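Local coordinates for probable 2-phosphosulfolactate phosphatase (Clostridium acetobutylicum, PDB 1VR0) that catalyses the magnesium-dependent hydrolysis of (2R)-O-phospho-3-sulfolactate to (2R)-3-sulfolactate and phosphate, at the interface of chains A and B. Residues are numbered along the deposited sequence; one frame, centred on the assembly and turned at random. Chains: chain A/B, Probable 2-phosphosulfolactate phosphatase.

The interface of chains A and B. Residues chain A 163, 165, 168, 197, 210; chain B 189-190, 192-193.
B:Asp189 meets the first turn of helix 165-181 in chain A: its carboxylate OD2 accepts a hydrogen bond from the backbone N of A:Ile165 at 2.8 Å. The bond is nearly straight, 177° at the hydrogen, and arrives on the anti side of OD2, 20° out of the carboxylate plane. Because A:Ile165 begins its helix, the carboxylate probably serves as a cap-like acceptor from the other chain, where the helix dipole would probably favour its negative charge. Within chain B, the hydroxyl OG1 of B:Thr193 donates to the carbonyl O of B:Asp189 at 2.7 Å.

Two waters extend the polar contact. Water 2 lies 2.6 Å from the other carboxylate oxygen, OD1 of B:Asp189, and also joins B:Thr192 OG1 to the carbonyl O of A:Tyr210, which is 3.3 Å from the water. Water 1 links the carbonyl of A:Phe163 with the backbone N of B:Ala190.

The patch belongs to a two-fold symmetric interface of the deposited dimer, which alone does not establish the biological assembly.

Apolar contact comes from the start of helix 189-199 of chain B. The CA of B:Ala190 sits 3.8 Å above one face of the A:Phe163 ring, offset toward the rim, while CZ of that ring lies over the centre of the A:Phe168 ring. A:Ile165 CD1 touches the methyl CG2 of B:Thr192 at 3.8 Å, the side chains crossing at about a right angle, and A:Ile165 CG1 lies 3.4 Å from B:Thr193 OG1. B:Thr193 turns CG2 anti to its backbone N (OG1 at chi1 -54°), which points this methyl at A:Val197 CG2 and at A:Phe168 CE2, 4.0 Å from the latter.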
ATOM      1  N   PHE A 163       4.773   2.659  -3.915  1.00 38.58           N
ATOM      2  CA  PHE A 163       3.713   3.529  -3.512  1.00 38.69           C
ATOM      3  C   PHE A 163       4.134   4.973  -3.755  1.00 38.44           C
ATOM      4  O   PHE A 163       5.190   5.403  -3.270  1.00 38.34           O
ATOM      5  CB  PHE A 163       3.475   3.249  -2.006  1.00 39.06           C
ATOM      6  CG  PHE A 163       2.323   3.963  -1.421  1.00 38.13           C
ATOM      7  CD1 PHE A 163       2.331   5.337  -1.290  1.00 40.37           C
ATOM      8  CD2 PHE A 163       1.256   3.261  -0.933  1.00 40.98           C
ATOM      9  CE1 PHE A 163       1.274   6.010  -0.703  1.00 40.47           C
ATOM     10  CE2 PHE A 163       0.187   3.920  -0.335  1.00 42.20           C
ATOM     11  CZ  PHE A 163       0.209   5.305  -0.223  1.00 41.50           C
ATOM     12  N   ILE A 165       2.564   9.008  -3.618  1.00 38.90           N
ATOM     13  CA  ILE A 165       1.502   9.905  -3.149  1.00 39.29           C
ATOM     14  C   ILE A 165       0.665  10.542  -4.259  1.00 39.41           C
ATOM     15  O   ILE A 165      -0.535  10.711  -4.092  1.00 39.28           O
ATOM     16  CB  ILE A 165       2.082  10.979  -2.205  1.00 39.00           C
ATOM     17  CG1 ILE A 165       2.168  10.392  -0.791  1.00 39.46           C
ATOM     18  CG2 ILE A 165       1.239  12.232  -2.214  1.00 38.06           C
ATOM     19  CD1 ILE A 165       2.921  11.213   0.213  1.00 39.58           C
ATOM     20  N   PHE A 168      -1.789   7.978  -5.506  1.00 39.73           N
ATOM     21  CA  PHE A 168      -2.659   7.588  -4.419  1.00 39.29           C
ATOM     22  C   PHE A 168      -3.743   8.634  -4.193  1.00 39.85           C
ATOM     23  O   PHE A 168      -4.922   8.288  -4.048  1.00 39.98           O
ATOM     24  CB  PHE A 168      -1.820   7.406  -3.161  1.00 39.41           C
ATOM     25  CG  PHE A 168      -2.529   6.704  -2.004  1.00 39.30           C
ATOM     26  CD1 PHE A 168      -2.818   5.351  -2.064  1.00 39.41           C
ATOM     27  CD2 PHE A 168      -2.818   7.386  -0.822  1.00 37.75           C
ATOM     28  CE1 PHE A 168      -3.439   4.698  -0.986  1.00 39.81           C
ATOM     29  CE2 PHE A 168      -3.426   6.735   0.243  1.00 38.40           C
ATOM     30  CZ  PHE A 168      -3.728   5.384   0.160  1.00 38.61           C
ATOM     31  N   VAL A 197      -7.205  10.685   2.297  1.00 38.47           N
ATOM     32  CA  VAL A 197      -6.112  11.589   1.965  1.00 38.42           C
ATOM     33  C   VAL A 197      -6.614  12.668   1.011  1.00 38.60           C
ATOM     34  O   VAL A 197      -6.303  13.879   1.190  1.00 38.09           O
ATOM     35  CB  VAL A 197      -4.927  10.833   1.318  1.00 38.51           C
ATOM     36  CG1 VAL A 197      -3.875  11.808   0.777  1.00 38.27           C
ATOM     37  CG2 VAL A 197      -4.300   9.897   2.311  1.00 38.79           C
ATOM     38  N   TYR A 210       4.538  16.477  -1.125  1.00 40.53           N
ATOM     39  CA  TYR A 210       5.201  15.523  -0.221  1.00 40.48           C
ATOM     40  C   TYR A 210       5.687  14.253  -0.918  1.00 40.14           C
ATOM     41  O   TYR A 210       6.446  13.509  -0.338  1.00 40.02           O
ATOM     42  CB  TYR A 210       4.267  15.137   0.938  1.00 41.27           C
ATOM     43  CG  TYR A 210       3.823  16.330   1.756  1.00 42.49           C
ATOM     44  CD1 TYR A 210       4.760  17.170   2.339  1.00 43.68           C
ATOM     45  CD2 TYR A 210       2.468  16.634   1.944  1.00 44.78           C
ATOM     46  CE1 TYR A 210       4.385  18.292   3.063  1.00 44.30           C
ATOM     47  CE2 TYR A 210       2.067  17.800   2.681  1.00 43.86           C
ATOM     48  CZ  TYR A 210       3.044  18.611   3.219  1.00 44.24           C
ATOM     49  OH  TYR A 210       2.739  19.732   3.949  1.00 45.14           O
TER
ATOM     50  N   ASP B 189       7.092   7.237   0.418  1.00 36.52           N
ATOM     51  CA  ASP B 189       5.752   7.806   0.348  1.00 36.88           C
ATOM     52  C   ASP B 189       4.752   6.994   1.207  1.00 37.19           C
ATOM     53  O   ASP B 189       3.847   7.555   1.807  1.00 37.19           O
ATOM     54  CB  ASP B 189       5.293   7.886  -1.113  1.00 36.26           C
ATOM     55  CG  ASP B 189       5.845   9.101  -1.846  1.00 37.00           C
ATOM     56  OD1 ASP B 189       6.852   9.697  -1.385  1.00 36.37           O
ATOM     57  OD2 ASP B 189       5.266   9.482  -2.905  1.00 36.98           O
ATOM     58  N   ALA B 190       4.928   5.672   1.260  1.00 37.23           N
ATOM     59  CA  ALA B 190       4.054   4.809   2.056  1.00 37.07           C
ATOM     60  C   ALA B 190       4.158   5.141   3.518  1.00 37.41           C
ATOM     61  O   ALA B 190       3.148   5.185   4.214  1.00 38.09           O
ATOM     62  CB  ALA B 190       4.384   3.328   1.840  1.00 36.88           C
ATOM     63  N   THR B 192       5.474   8.124   4.816  1.00 37.15           N
ATOM     64  CA  THR B 192       4.948   9.474   4.912  1.00 37.16           C
ATOM     65  C   THR B 192       3.412   9.461   5.065  1.00 37.35           C
ATOM     66  O   THR B 192       2.845  10.143   5.914  1.00 37.48           O
ATOM     67  CB  THR B 192       5.331  10.264   3.650  1.00 37.01           C
ATOM     68  OG1 THR B 192       6.752  10.423   3.588  1.00 36.40           O
ATOM     69  CG2 THR B 192       4.662  11.582   3.619  1.00 36.34           C
ATOM     70  N   THR B 193       2.741   8.656   4.254  1.00 37.70           N
ATOM     71  CA  THR B 193       1.272   8.582   4.275  1.00 37.42           C
ATOM     72  C   THR B 193       0.737   7.994   5.584  1.00 37.43           C
ATOM     73  O   THR B 193      -0.207   8.520   6.163  1.00 37.47           O
ATOM     74  CB  THR B 193       0.746   7.801   3.061  1.00 37.62           C
ATOM     75  OG1 THR B 193       1.277   8.369   1.846  1.00 36.96           O
ATOM     76  CG2 THR B 193      -0.802   7.860   2.979  1.00 37.87           C
TER
HETATM   77  O   HOH W   1       6.438   4.591  -1.058  1.00 18.36           O
HETATM   78  O   HOH W   2       7.435  10.699   0.983  1.00 21.46           O